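Local coordinates for protein BT_4661 (Bacteroides thetaiotaomicron, PDB 4AK2) that binds heparin or heparan sulphate, probably at the cell surface, through the ligand-binding domain described here, as a SusE-like protein of a heparin utilisation locus, at residues Y6-R11 and A45-D50; Y24-R29 and V107-F112; G140-P145 and F227-N232; R157-R162 and P205-E210. All coordinates share one frame; numbering follows the deposited sequence.

The four contacts run from the N-terminal part of the chain to its glycan site. Interactions 1 and 2 alternate along the sequence, their centres lie about 15 Å apart, and they touch where residues 6-11 meet strand 105-115. Interaction 1 pairs strands 10-11 and 45-46 in a small antiparallel sheet of their own; interaction 2 pairs the outermost strand 27-30 of a mixed four-stranded sheet with its inner neighbour 105-115. Interactions 3 and 4 come later, with centres about 13 Å apart; both segments of interaction 4 fall between 140-145 and 227-232, and Phe227 packs on Leu158. Interaction 4 carries two residues of the glycan pocket and lies across the chain's centre from interaction 1, their centres about 40 Å apart.

Interaction 1: Y6-R11 and A45-D50; sequences YFTYFR and ATDAKD
Asp47 turns its carboxylate onto the loop at Thr8 and Tyr9 and collects three hydrogen bonds there. Its CG stands between the backbone N and the carbonyl carbon (chi1 61°), which puts CG on the side of the facing segment. Asp47 OD1 accepts from Thr8 N at 2.9 Å and from Tyr9 N at 3.1 Å, and Asp47 OD2 takes the hydroxyl Thr8 OG1 at 2.7 Å; every donor arrives on the syn side, somewhat out of the carboxylate plane. An alanine here would probably leave both backbone N-H groups and the Thr8 hydroxyl without this acceptor and the loop freer to shift. The hydroxyl of Thr46 works the other way, giving its proton to Tyr9 O at 2.8 Å in the carbonyl plane while accepting from Ala48 N, an ST turn. These bonds extend a short two-stranded antiparallel sheet, in which Arg11 and Ala45 form a hydrogen-bonded pair, with Arg11 N 2.9 Å from Ala45 O, and Phe10 and Thr46 a non-hydrogen-bonded one. Packing completes the contact. The Tyr9 ring has Asp47 N over one face and Arg11 NH2 over the opposite one, each toward the rim. Phe7 CB lies 3.9 Å from Ala48 CB, and its ring, like that of Phe10, leans on strands 89-98 and 105-115. Two waters link Tyr6 O with Asp47 O and with Lys49 N.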
# COMPACT_ATOMS: atom_id res chain seq x y z
N TYR A 6 0.71 -26.19 13.25
CA TYR A 6 0.29 -24.87 13.67
C TYR A 6 1.42 -23.83 13.59
O TYR A 6 2.54 -24.07 14.06
CB TYR A 6 -0.33 -24.91 15.05
CG TYR A 6 -1.00 -23.61 15.41
CD1 TYR A 6 -2.23 -23.24 14.86
CD2 TYR A 6 -0.40 -22.74 16.30
CE1 TYR A 6 -2.83 -22.05 15.20
CE2 TYR A 6 -1.00 -21.53 16.64
CZ TYR A 6 -2.21 -21.18 16.08
OH TYR A 6 -2.81 -20.02 16.42
N PHE A 7 1.14 -22.72 12.94
CA PHE A 7 2.04 -21.57 12.99
C PHE A 7 1.20 -20.33 12.73
O PHE A 7 -0.01 -20.45 12.40
CB PHE A 7 3.23 -21.74 12.02
CG PHE A 7 2.91 -21.52 10.55
CD1 PHE A 7 2.09 -22.39 9.85
CD2 PHE A 7 3.47 -20.44 9.87
CE1 PHE A 7 1.82 -22.16 8.51
CE2 PHE A 7 3.21 -20.20 8.53
CZ PHE A 7 2.36 -21.07 7.84
N THR A 8 1.80 -19.16 12.88
CA THR A 8 1.03 -17.91 12.73
C THR A 8 1.62 -16.85 11.82
O THR A 8 0.90 -15.92 11.46
CB THR A 8 0.77 -17.25 14.09
OG1 THR A 8 2.01 -16.70 14.58
CG2 THR A 8 0.17 -18.25 15.07
N TYR A 9 2.90 -16.96 11.43
CA TYR A 9 3.49 -15.90 10.60
C TYR A 9 4.70 -16.40 9.81
O TYR A 9 5.36 -17.39 10.22
CB TYR A 9 3.86 -14.60 11.40
CG TYR A 9 5.09 -14.79 12.26
CD1 TYR A 9 6.37 -14.59 11.74
CD2 TYR A 9 4.98 -15.18 13.61
CE1 TYR A 9 7.51 -14.77 12.52
CE2 TYR A 9 6.11 -15.37 14.40
CZ TYR A 9 7.37 -15.15 13.87
OH TYR A 9 8.47 -15.33 14.64
N PHE A 10 5.04 -15.67 8.75
CA PHE A 10 6.37 -15.67 8.16
C PHE A 10 6.73 -14.22 7.93
O PHE A 10 5.85 -13.33 8.10
CB PHE A 10 6.38 -16.46 6.82
CG PHE A 10 5.31 -16.04 5.87
CD1 PHE A 10 5.51 -14.97 5.01
CD2 PHE A 10 4.10 -16.72 5.84
CE1 PHE A 10 4.50 -14.57 4.10
CE2 PHE A 10 3.08 -16.34 4.96
CZ PHE A 10 3.28 -15.26 4.10
N ARG A 11 7.98 -13.96 7.56
CA ARG A 11 8.36 -12.60 7.18
C ARG A 11 9.33 -12.69 6.01
O ARG A 11 10.22 -13.56 6.02
CB ARG A 11 9.05 -11.81 8.32
CG ARG A 11 8.30 -11.80 9.62
CD ARG A 11 8.93 -10.89 10.68
NE ARG A 11 8.14 -10.95 11.91
CZ ARG A 11 8.56 -11.48 13.06
NH1 ARG A 11 9.79 -11.95 13.18
NH2 ARG A 11 7.73 -11.54 14.10
N ALA A 45 12.00 -15.41 8.08
CA ALA A 45 11.55 -15.71 9.45
C ALA A 45 10.24 -16.47 9.42
O ALA A 45 9.41 -16.23 8.54
CB ALA A 45 11.37 -14.43 10.29
N THR A 46 10.01 -17.28 10.45
CA THR A 46 8.72 -17.92 10.67
C THR A 46 8.66 -18.51 12.04
O THR A 46 9.71 -18.80 12.60
CB THR A 46 8.41 -19.02 9.58
OG1 THR A 46 7.09 -19.51 9.79
CG2 THR A 46 9.39 -20.19 9.69
N ASP A 47 7.45 -18.73 12.58
CA ASP A 47 7.30 -19.52 13.79
C ASP A 47 6.91 -20.98 13.49
O ASP A 47 6.65 -21.74 14.40
CB ASP A 47 6.35 -18.88 14.84
CG ASP A 47 4.92 -18.68 14.34
OD1 ASP A 47 4.67 -18.83 13.13
OD2 ASP A 47 4.05 -18.31 15.16
N ALA A 48 6.88 -21.36 12.21
CA ALA A 48 6.63 -22.77 11.87
C ALA A 48 7.77 -23.61 12.45
O ALA A 48 8.96 -23.32 12.20
CB ALA A 48 6.58 -22.93 10.38
N LYS A 49 7.43 -24.64 13.21
CA LYS A 49 8.48 -25.44 13.88
C LYS A 49 9.35 -26.16 12.85
O LYS A 49 10.52 -26.37 13.08
CB LYS A 49 7.88 -26.47 14.85
CG LYS A 49 6.96 -25.85 15.91
CD LYS A 49 7.75 -25.08 16.95
N ASP A 50 8.76 -26.58 11.74
CA ASP A 50 9.54 -27.29 10.72
C ASP A 50 10.29 -26.33 9.79
O ASP A 50 11.08 -26.74 8.97
CB ASP A 50 8.68 -28.33 9.99
CG ASP A 50 8.22 -29.44 10.90
OD1 ASP A 50 8.89 -29.71 11.93
OD2 ASP A 50 7.19 -30.06 10.58
O HOH W 1 4.72 -25.68 13.43
O HOH W 2 4.35 -22.80 15.64

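Interaction 2: Y24-R29 and V107-F112; sequences YADQFR and VKQPVF
A parallel pairing at the edge of a mixed four-stranded sheet sets Gln27 beside Phe112, the two short strand axes only 13° apart. Phe112 uses both its backbone polar groups: its N donates to Asp26 O at 3.0 Å, and its O accepts from Phe28 N at 2.9 Å. In the side chain, Phe112 CD1 lies 4.1 Å from Ala25 CB, and the ring turns its edge to Asp26 O. An alanine in its place would keep these backbone bonds but would probably open a gap beside Ala25 and Phe273, which the ring now fills. Val111 points to the other side of the strand, where its CG1, anti to the backbone N, meets the edge of the Phe28 ring 4.0 Å from Phe28 CD1. Toward the start of the strand the link is wet: one water joins Asp26 OD2, Gln109 NE2 and Pro110 O, and another joins Asp26 N to Pro110 O. Asp26 also accepts from the backbone N of Tyr12 and Gly13, and Gln109 NE2 donates to Phe10 O. Strand 27-30 is outermost here; strand 105-115 is flanked on its far side by strand 89-98, while Ala25 and Phe112 press on strand 131-134.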
# COMPACT_ATOMS: atom_id res chain seq x y z
N TYR A 24 7.43 -3.20 10.37
CA TYR A 24 7.12 -2.68 9.01
C TYR A 24 6.45 -3.77 8.20
O TYR A 24 6.66 -4.95 8.48
CB TYR A 24 8.40 -2.23 8.31
CG TYR A 24 9.05 -1.08 9.07
CD1 TYR A 24 8.64 0.23 8.82
CD2 TYR A 24 10.06 -1.31 10.02
CE1 TYR A 24 9.18 1.30 9.50
CE2 TYR A 24 10.64 -0.23 10.73
CZ TYR A 24 10.19 1.07 10.46
OH TYR A 24 10.77 2.11 11.12
N ALA A 25 5.69 -3.37 7.18
CA ALA A 25 5.23 -4.35 6.20
C ALA A 25 6.42 -4.98 5.49
O ALA A 25 7.54 -4.41 5.46
CB ALA A 25 4.31 -3.65 5.17
N ASP A 26 6.16 -6.15 4.89
CA ASP A 26 7.12 -6.75 3.97
C ASP A 26 7.07 -5.97 2.66
O ASP A 26 6.00 -5.91 2.01
CB ASP A 26 6.82 -8.23 3.75
CG ASP A 26 7.19 -9.10 4.94
OD1 ASP A 26 7.90 -8.61 5.85
OD2 ASP A 26 6.77 -10.28 4.94
N GLN A 27 8.16 -5.32 2.30
CA GLN A 27 8.12 -4.33 1.21
C GLN A 27 9.48 -4.14 0.59
O GLN A 27 10.49 -4.11 1.27
CB GLN A 27 7.54 -3.01 1.74
CG GLN A 27 8.48 -2.25 2.71
CD GLN A 27 7.71 -1.21 3.49
OE1 GLN A 27 7.45 -0.13 3.02
NE2 GLN A 27 7.37 -1.57 4.75
N PHE A 28 9.50 -4.08 -0.76
CA PHE A 28 10.72 -4.06 -1.54
C PHE A 28 10.68 -3.01 -2.60
O PHE A 28 9.72 -2.94 -3.36
CB PHE A 28 10.98 -5.46 -2.17
CG PHE A 28 11.16 -6.48 -1.09
CD1 PHE A 28 10.07 -7.13 -0.53
CD2 PHE A 28 12.43 -6.72 -0.56
CE1 PHE A 28 10.24 -8.00 0.56
CE2 PHE A 28 12.59 -7.60 0.53
CZ PHE A 28 11.52 -8.20 1.09
N ARG A 29 11.70 -2.18 -2.64
CA ARG A 29 11.83 -1.16 -3.65
C ARG A 29 12.78 -1.63 -4.73
O ARG A 29 13.86 -2.18 -4.46
CB ARG A 29 12.35 0.16 -3.02
CG ARG A 29 12.66 1.23 -4.08
CD ARG A 29 12.82 2.61 -3.45
NE ARG A 29 11.53 3.14 -3.02
CZ ARG A 29 11.27 3.71 -1.83
NH1 ARG A 29 12.20 3.83 -0.84
NH2 ARG A 29 10.04 4.16 -1.63
N VAL A 107 -1.23 -19.70 6.32
CA VAL A 107 -1.17 -18.31 6.75
C VAL A 107 -0.95 -17.47 5.49
O VAL A 107 -0.08 -17.81 4.68
CB VAL A 107 0.03 -18.11 7.70
CG1 VAL A 107 0.30 -16.61 7.94
CG2 VAL A 107 -0.24 -18.80 9.03
N LYS A 108 -1.73 -16.40 5.34
CA LYS A 108 -1.60 -15.53 4.18
C LYS A 108 -1.22 -14.12 4.66
O LYS A 108 -1.72 -13.62 5.69
CB LYS A 108 -2.86 -15.51 3.25
CG LYS A 108 -4.10 -14.76 3.74
CD LYS A 108 -5.32 -14.90 2.82
N GLN A 109 -0.33 -13.47 3.91
CA GLN A 109 0.14 -12.10 4.24
C GLN A 109 0.47 -11.36 2.95
O GLN A 109 0.88 -11.98 1.99
CB GLN A 109 1.45 -12.16 5.04
CG GLN A 109 1.37 -12.95 6.35
CD GLN A 109 2.68 -13.07 7.09
OE1 GLN A 109 2.75 -13.77 8.12
NE2 GLN A 109 3.68 -12.35 6.63
N PRO A 110 0.28 -10.04 2.94
CA PRO A 110 0.70 -9.28 1.76
C PRO A 110 2.22 -9.06 1.70
O PRO A 110 2.92 -8.99 2.78
CB PRO A 110 -0.00 -7.93 1.96
CG PRO A 110 -0.02 -7.79 3.48
CD PRO A 110 -0.27 -9.19 4.01
N VAL A 111 2.76 -8.90 0.50
CA VAL A 111 4.08 -8.38 0.23
C VAL A 111 3.94 -7.26 -0.78
O VAL A 111 3.23 -7.44 -1.80
CB VAL A 111 5.09 -9.46 -0.23
CG1 VAL A 111 6.48 -8.86 -0.49
CG2 VAL A 111 5.13 -10.61 0.77
N PHE A 112 4.61 -6.14 -0.59
CA PHE A 112 4.47 -4.97 -1.39
C PHE A 112 5.75 -4.62 -2.13
O PHE A 112 6.86 -4.92 -1.66
CB PHE A 112 4.07 -3.79 -0.51
CG PHE A 112 2.77 -3.99 0.23
CD1 PHE A 112 2.77 -4.58 1.49
CD2 PHE A 112 1.56 -3.48 -0.25
CE1 PHE A 112 1.60 -4.71 2.22
CE2 PHE A 112 0.38 -3.63 0.47
CZ PHE A 112 0.40 -4.21 1.75
O HOH W 3 3.58 -7.21 4.83
O HOH W 4 4.29 -10.99 4.25

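Interaction 3: G140-P145 and F227-N232; sequences GESIAP and FKVHIN
Lys228 lies stretched across Ser142 to reach Glu141. Its CB sits 3.8 Å from Ser142 OG. The methyl of Ala144 is near CG, which passes beside Ser142 O, as does the next carbon, Lys228 CD lying 3.3 Å from Ser142 O. Lys228 CE runs between Glu141 OE2, 3.8 Å away, and the methyl of Ala144. The chain stays extended to the tip (chi4 -179°), and Lys228 NZ ends 2.7 Å from Glu141 OE2 in a salt bridge, meeting the carboxylate from above its plane. A water accepts a further bond from NZ. Beneath this chain the backbones pair as the edge of a three-stranded antiparallel sheet: Gly140 and Ile231 exchange two hydrogen bonds, and Ser142 N donates to Val229 O at 2.8 Å. Just past the strand, Ser142 OG replaces a main-chain partner, accepting from Val229 N at 2.8 Å and donating to Ile143 O. Glu141 CB rests over one face of the His230 ring, a CH-pi contact 4.2 Å from the centroid, while His230 stacks with Tyr221. Pro145 CG packs on Phe227 CB. Asp223, which accepts from His230 NE2, would be likely to favour a protonated imidazole, whereas the Lys228 salt bridge probably offsets the charge of Glu141.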
# COMPACT_ATOMS: atom_id res chain seq x y z
N GLY A 140 -4.04 8.29 11.43
CA GLY A 140 -2.62 8.56 11.61
C GLY A 140 -2.03 9.23 10.39
O GLY A 140 -2.76 9.66 9.50
N GLU A 141 -0.71 9.34 10.36
CA GLU A 141 0.02 9.99 9.28
C GLU A 141 1.21 9.16 8.88
O GLU A 141 1.87 8.56 9.74
CB GLU A 141 0.43 11.42 9.62
CG GLU A 141 1.39 11.51 10.76
CD GLU A 141 1.65 12.95 11.23
OE1 GLU A 141 0.76 13.81 11.05
OE2 GLU A 141 2.74 13.21 11.80
N SER A 142 1.47 9.10 7.58
CA SER A 142 2.59 8.35 7.04
C SER A 142 3.92 9.02 7.34
O SER A 142 3.95 10.11 7.94
CB SER A 142 2.42 8.26 5.49
OG SER A 142 2.79 9.51 4.88
N ILE A 143 5.01 8.36 6.97
CA ILE A 143 6.33 9.00 6.92
C ILE A 143 6.30 10.20 5.97
O ILE A 143 5.51 10.21 4.99
CB ILE A 143 7.40 7.95 6.47
CG1 ILE A 143 8.81 8.34 6.94
CG2 ILE A 143 7.37 7.71 4.97
CD1 ILE A 143 9.04 8.18 8.46
N ALA A 144 7.17 11.18 6.15
CA ALA A 144 7.35 12.24 5.18
C ALA A 144 8.25 11.69 4.07
O ALA A 144 9.26 11.07 4.34
CB ALA A 144 8.01 13.45 5.86
N PRO A 145 7.88 11.91 2.79
CA PRO A 145 8.67 11.36 1.72
C PRO A 145 9.92 12.19 1.43
O PRO A 145 9.97 13.39 1.76
CB PRO A 145 7.73 11.46 0.51
CG PRO A 145 6.84 12.66 0.81
CD PRO A 145 6.69 12.62 2.33
N PHE A 227 4.16 16.65 3.26
CA PHE A 227 3.72 15.69 2.21
C PHE A 227 3.47 14.30 2.76
O PHE A 227 3.52 13.32 2.05
CB PHE A 227 4.69 15.73 1.02
CG PHE A 227 4.89 17.14 0.52
CD1 PHE A 227 3.81 17.83 -0.06
CD2 PHE A 227 6.09 17.81 0.72
CE1 PHE A 227 3.95 19.15 -0.46
CE2 PHE A 227 6.24 19.13 0.34
CZ PHE A 227 5.17 19.80 -0.24
N LYS A 228 3.15 14.21 4.06
CA LYS A 228 2.67 12.97 4.64
C LYS A 228 1.25 12.71 4.16
O LYS A 228 0.46 13.65 3.94
CB LYS A 228 2.64 13.06 6.16
CG LYS A 228 4.01 13.30 6.82
CD LYS A 228 3.88 13.42 8.33
CE LYS A 228 5.24 13.58 8.99
NZ LYS A 228 5.07 13.66 10.48
N VAL A 229 0.91 11.44 4.03
CA VAL A 229 -0.48 11.04 3.84
C VAL A 229 -1.15 10.94 5.23
O VAL A 229 -0.63 10.23 6.09
CB VAL A 229 -0.65 9.70 3.09
CG1 VAL A 229 -2.11 9.28 3.05
CG2 VAL A 229 -0.04 9.76 1.68
N HIS A 230 -2.27 11.65 5.41
CA HIS A 230 -3.09 11.58 6.60
C HIS A 230 -4.30 10.78 6.39
O HIS A 230 -4.93 10.91 5.34
CB HIS A 230 -3.52 13.00 7.02
CG HIS A 230 -2.37 13.91 7.30
ND1 HIS A 230 -2.07 14.36 8.55
CD2 HIS A 230 -1.40 14.42 6.46
CE1 HIS A 230 -0.97 15.12 8.49
NE2 HIS A 230 -0.55 15.17 7.21
N ILE A 231 -4.62 9.88 7.31
CA ILE A 231 -5.85 9.09 7.31
C ILE A 231 -6.65 9.52 8.53
O ILE A 231 -6.15 9.50 9.67
CB ILE A 231 -5.56 7.58 7.35
CG1 ILE A 231 -4.88 7.16 6.04
CG2 ILE A 231 -6.81 6.76 7.65
CD1 ILE A 231 -5.75 7.25 4.80
N ASN A 232 -7.87 9.98 8.32
CA ASN A 232 -8.68 10.46 9.44
C ASN A 232 -9.36 9.31 10.16
O ASN A 232 -9.61 8.28 9.54
CB ASN A 232 -9.70 11.49 8.93
CG ASN A 232 -9.05 12.83 8.70
OD1 ASN A 232 -8.15 13.25 9.46
ND2 ASN A 232 -9.45 13.51 7.63
O HOH W 5 4.58 10.59 10.61

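Interaction 4: R157-R162 and P205-E210; sequences RLDYRR and PMSYFE. With SGN (2-deoxy-6-O-sulfo-2-(sulfoamino)-alpha-D-glucopyranose), chain B; IDS (2-O-sulfo-alpha-L-idopyranuronic acid), chain C.
Asp159 and Phe209 have the most surface buried here, followed by Tyr160 and Met206. Asp159 holds CG anti to its backbone N (chi1 -155°), and its carboxylate meets the loop with both oxygens on their syn lone pairs: OD2 takes the hydroxyl Ser207 OG at 2.6 Å and OD1 takes Tyr208 N at 2.8 Å. A water adds a bond to Asp159 OD1 and also joins Tyr160 N to Met206 O, while Arg203 forms a salt bridge with OD2. Ser207 OG in turn accepts from Glu210 N, an ST motif. Phe209 sets its ring edge against the same carboxylate, CD2 lying 3.5 Å from Asp159 OD2 with the two planes 81° apart. Phe209 CZ touches Arg157 CB at 3.9 Å, and Tyr208 CD2 lies over the centre of one ring face. Tyr160 runs alongside Met206, whose bent chain lays CE over the Tyr160 ring toward its rim, 3.5 Å from Tyr160 CE2, a CH-pi and Met-aromatic contact. The strand that carries Asp159 and Tyr160 leads to Arg161 and Arg162. Arg161 NH1 and NH2 both donate to O3 of the glucosamine, NH1 at 3.0 Å, with O1S of the N-sulpho group over the centre of the guanidinium. Arg162 grips the iduronate carboxylate twice, NE meeting O6B at 2.8 Å and NH2 meeting O6A. Gln182, Thr201, Gln261 and the backbone N of Arg203 are among the other groups that bond the sugars. This is part of the glycan pocket, where paired arginines suit an anionic glycan.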
# COMPACT_ATOMS: atom_id res chain seq x y z
N ARG A 157 3.69 20.81 -4.49
CA ARG A 157 2.31 20.46 -4.10
C ARG A 157 2.02 19.04 -4.56
O ARG A 157 2.48 18.64 -5.62
CB ARG A 157 1.26 21.43 -4.69
CG ARG A 157 1.48 22.90 -4.28
CD ARG A 157 1.26 23.18 -2.78
NE ARG A 157 1.40 24.60 -2.49
CZ ARG A 157 2.55 25.20 -2.26
NH1 ARG A 157 3.69 24.52 -2.22
NH2 ARG A 157 2.55 26.51 -2.02
N LEU A 158 1.26 18.28 -3.77
CA LEU A 158 1.12 16.83 -3.97
C LEU A 158 -0.29 16.41 -3.54
O LEU A 158 -0.74 16.78 -2.46
CB LEU A 158 2.17 16.14 -3.09
CG LEU A 158 2.31 14.62 -3.31
CD1 LEU A 158 2.91 14.31 -4.69
CD2 LEU A 158 3.19 14.01 -2.25
N ASP A 159 -1.03 15.72 -4.41
CA ASP A 159 -2.43 15.39 -4.06
C ASP A 159 -2.91 14.15 -4.76
O ASP A 159 -2.58 13.95 -5.94
CB ASP A 159 -3.32 16.57 -4.46
CG ASP A 159 -4.60 16.69 -3.68
OD1 ASP A 159 -4.62 16.33 -2.49
OD2 ASP A 159 -5.62 17.18 -4.25
N TYR A 160 -3.67 13.31 -4.06
CA TYR A 160 -4.36 12.21 -4.76
C TYR A 160 -5.21 12.76 -5.88
O TYR A 160 -5.75 13.86 -5.83
CB TYR A 160 -5.21 11.43 -3.77
CG TYR A 160 -4.45 10.42 -2.91
CD1 TYR A 160 -4.24 9.13 -3.36
CD2 TYR A 160 -3.96 10.76 -1.63
CE1 TYR A 160 -3.57 8.17 -2.61
CE2 TYR A 160 -3.30 9.83 -0.89
CZ TYR A 160 -3.11 8.55 -1.33
OH TYR A 160 -2.47 7.62 -0.53
N ARG A 161 -5.36 11.90 -6.90
CA ARG A 161 -6.03 12.31 -8.18
C ARG A 161 -7.03 11.32 -8.76
O ARG A 161 -8.14 11.75 -9.16
CB ARG A 161 -5.00 12.70 -9.24
CG ARG A 161 -5.57 13.15 -10.61
CD ARG A 161 -6.50 14.36 -10.45
NE ARG A 161 -7.02 14.80 -11.75
CZ ARG A 161 -8.07 14.27 -12.36
NH1 ARG A 161 -8.74 13.24 -11.80
NH2 ARG A 161 -8.44 14.71 -13.55
N ARG A 162 -6.63 10.07 -8.92
CA ARG A 162 -7.40 9.13 -9.78
C ARG A 162 -6.88 7.73 -9.48
O ARG A 162 -5.89 7.57 -8.73
CB ARG A 162 -7.22 9.44 -11.28
CG ARG A 162 -5.80 9.41 -11.78
CD ARG A 162 -5.65 9.41 -13.30
NE ARG A 162 -6.12 10.65 -13.94
CZ ARG A 162 -5.42 11.77 -14.10
NH1 ARG A 162 -4.21 11.91 -13.52
NH2 ARG A 162 -5.94 12.79 -14.78
N PRO A 205 -12.70 12.79 -2.02
CA PRO A 205 -12.58 12.25 -0.65
C PRO A 205 -11.16 12.10 -0.13
O PRO A 205 -10.97 11.92 1.08
CB PRO A 205 -13.26 10.86 -0.77
CG PRO A 205 -14.22 11.01 -1.95
CD PRO A 205 -13.39 11.83 -2.92
N MET A 206 -10.19 12.14 -1.03
CA MET A 206 -8.78 11.92 -0.70
C MET A 206 -7.92 13.14 -0.95
O MET A 206 -6.69 13.05 -0.94
CB MET A 206 -8.24 10.72 -1.47
CG MET A 206 -8.67 9.38 -0.89
SD MET A 206 -8.13 9.07 0.81
CE MET A 206 -6.35 9.29 0.78
N SER A 207 -8.56 14.29 -1.18
CA SER A 207 -7.88 15.47 -1.68
C SER A 207 -7.71 16.60 -0.65
O SER A 207 -8.67 17.02 -0.03
CB SER A 207 -8.63 16.02 -2.92
OG SER A 207 -8.08 17.29 -3.31
N TYR A 208 -6.48 17.08 -0.52
CA TYR A 208 -6.22 18.30 0.23
C TYR A 208 -6.92 19.50 -0.44
O TYR A 208 -7.60 20.30 0.22
CB TYR A 208 -4.72 18.56 0.30
CG TYR A 208 -4.40 19.95 0.86
CD1 TYR A 208 -4.25 20.15 2.22
CD2 TYR A 208 -4.27 21.06 0.00
CE1 TYR A 208 -3.99 21.41 2.73
CE2 TYR A 208 -4.02 22.33 0.50
CZ TYR A 208 -3.87 22.51 1.85
OH TYR A 208 -3.60 23.79 2.35
N PHE A 209 -6.72 19.65 -1.74
CA PHE A 209 -7.20 20.84 -2.43
C PHE A 209 -8.73 20.96 -2.47
O PHE A 209 -9.25 22.08 -2.52
CB PHE A 209 -6.56 20.93 -3.82
CG PHE A 209 -5.11 21.27 -3.73
CD1 PHE A 209 -4.71 22.58 -3.52
CD2 PHE A 209 -4.13 20.26 -3.75
CE1 PHE A 209 -3.36 22.87 -3.34
CE2 PHE A 209 -2.79 20.55 -3.56
CZ PHE A 209 -2.41 21.86 -3.39
N GLU A 210 -9.42 19.83 -2.31
CA GLU A 210 -10.89 19.82 -2.28
C GLU A 210 -11.47 19.89 -0.87
O GLU A 210 -12.69 19.88 -0.72
CB GLU A 210 -11.44 18.59 -3.02
CG GLU A 210 -10.93 18.50 -4.44
CD GLU A 210 -11.64 19.44 -5.38
OE1 GLU A 210 -12.74 19.92 -5.08
OE2 GLU A 210 -11.06 19.72 -6.43
C1 SGN B . -13.93 13.74 -11.99
C2 SGN B . -12.44 13.47 -12.20
C3 SGN B . -12.23 13.03 -13.66
C4 SGN B . -13.14 11.86 -14.00
C5 SGN B . -14.61 12.19 -13.73
C6 SGN B . -15.47 10.93 -13.87
N2 SGN B . -11.68 14.67 -11.87
O1 SGN B . -14.35 14.90 -12.70
O3 SGN B . -10.86 12.63 -13.78
O4 SGN B . -13.10 11.63 -15.41
O5 SGN B . -14.70 12.60 -12.36
O6 SGN B . -16.83 11.24 -13.66
S1 SGN B . -11.30 15.07 -10.37
O1S SGN B . -10.15 15.95 -10.44
O2S SGN B . -12.39 15.68 -9.66
O3S SGN B . -10.92 13.73 -9.65
S2 SGN B . -17.88 10.11 -13.58
O4S SGN B . -17.99 9.48 -14.90
O5S SGN B . -19.29 10.85 -13.20
O6S SGN B . -17.49 9.22 -12.48
C1 IDS C . -12.57 10.35 -15.82
C2 IDS C . -12.95 10.12 -17.29
C3 IDS C . -12.13 10.97 -18.27
C4 IDS C . -10.63 10.98 -17.96
C5 IDS C . -10.44 11.30 -16.47
C6 IDS C . -9.01 11.33 -15.99
O2 IDS C . -12.75 8.74 -17.60
O3 IDS C . -12.61 12.32 -18.29
O4 IDS C . -10.05 9.70 -18.23
O5 IDS C . -11.15 10.33 -15.68
O6A IDS C . -8.22 12.18 -16.44
O6B IDS C . -8.68 10.44 -15.16
S IDS C . -13.88 7.66 -17.37
O1S IDS C . -13.32 6.33 -17.61
O2S IDS C . -14.33 7.83 -15.97
O3S IDS C . -14.91 8.06 -18.33
O HOH W 6 -4.22 14.17 -1.11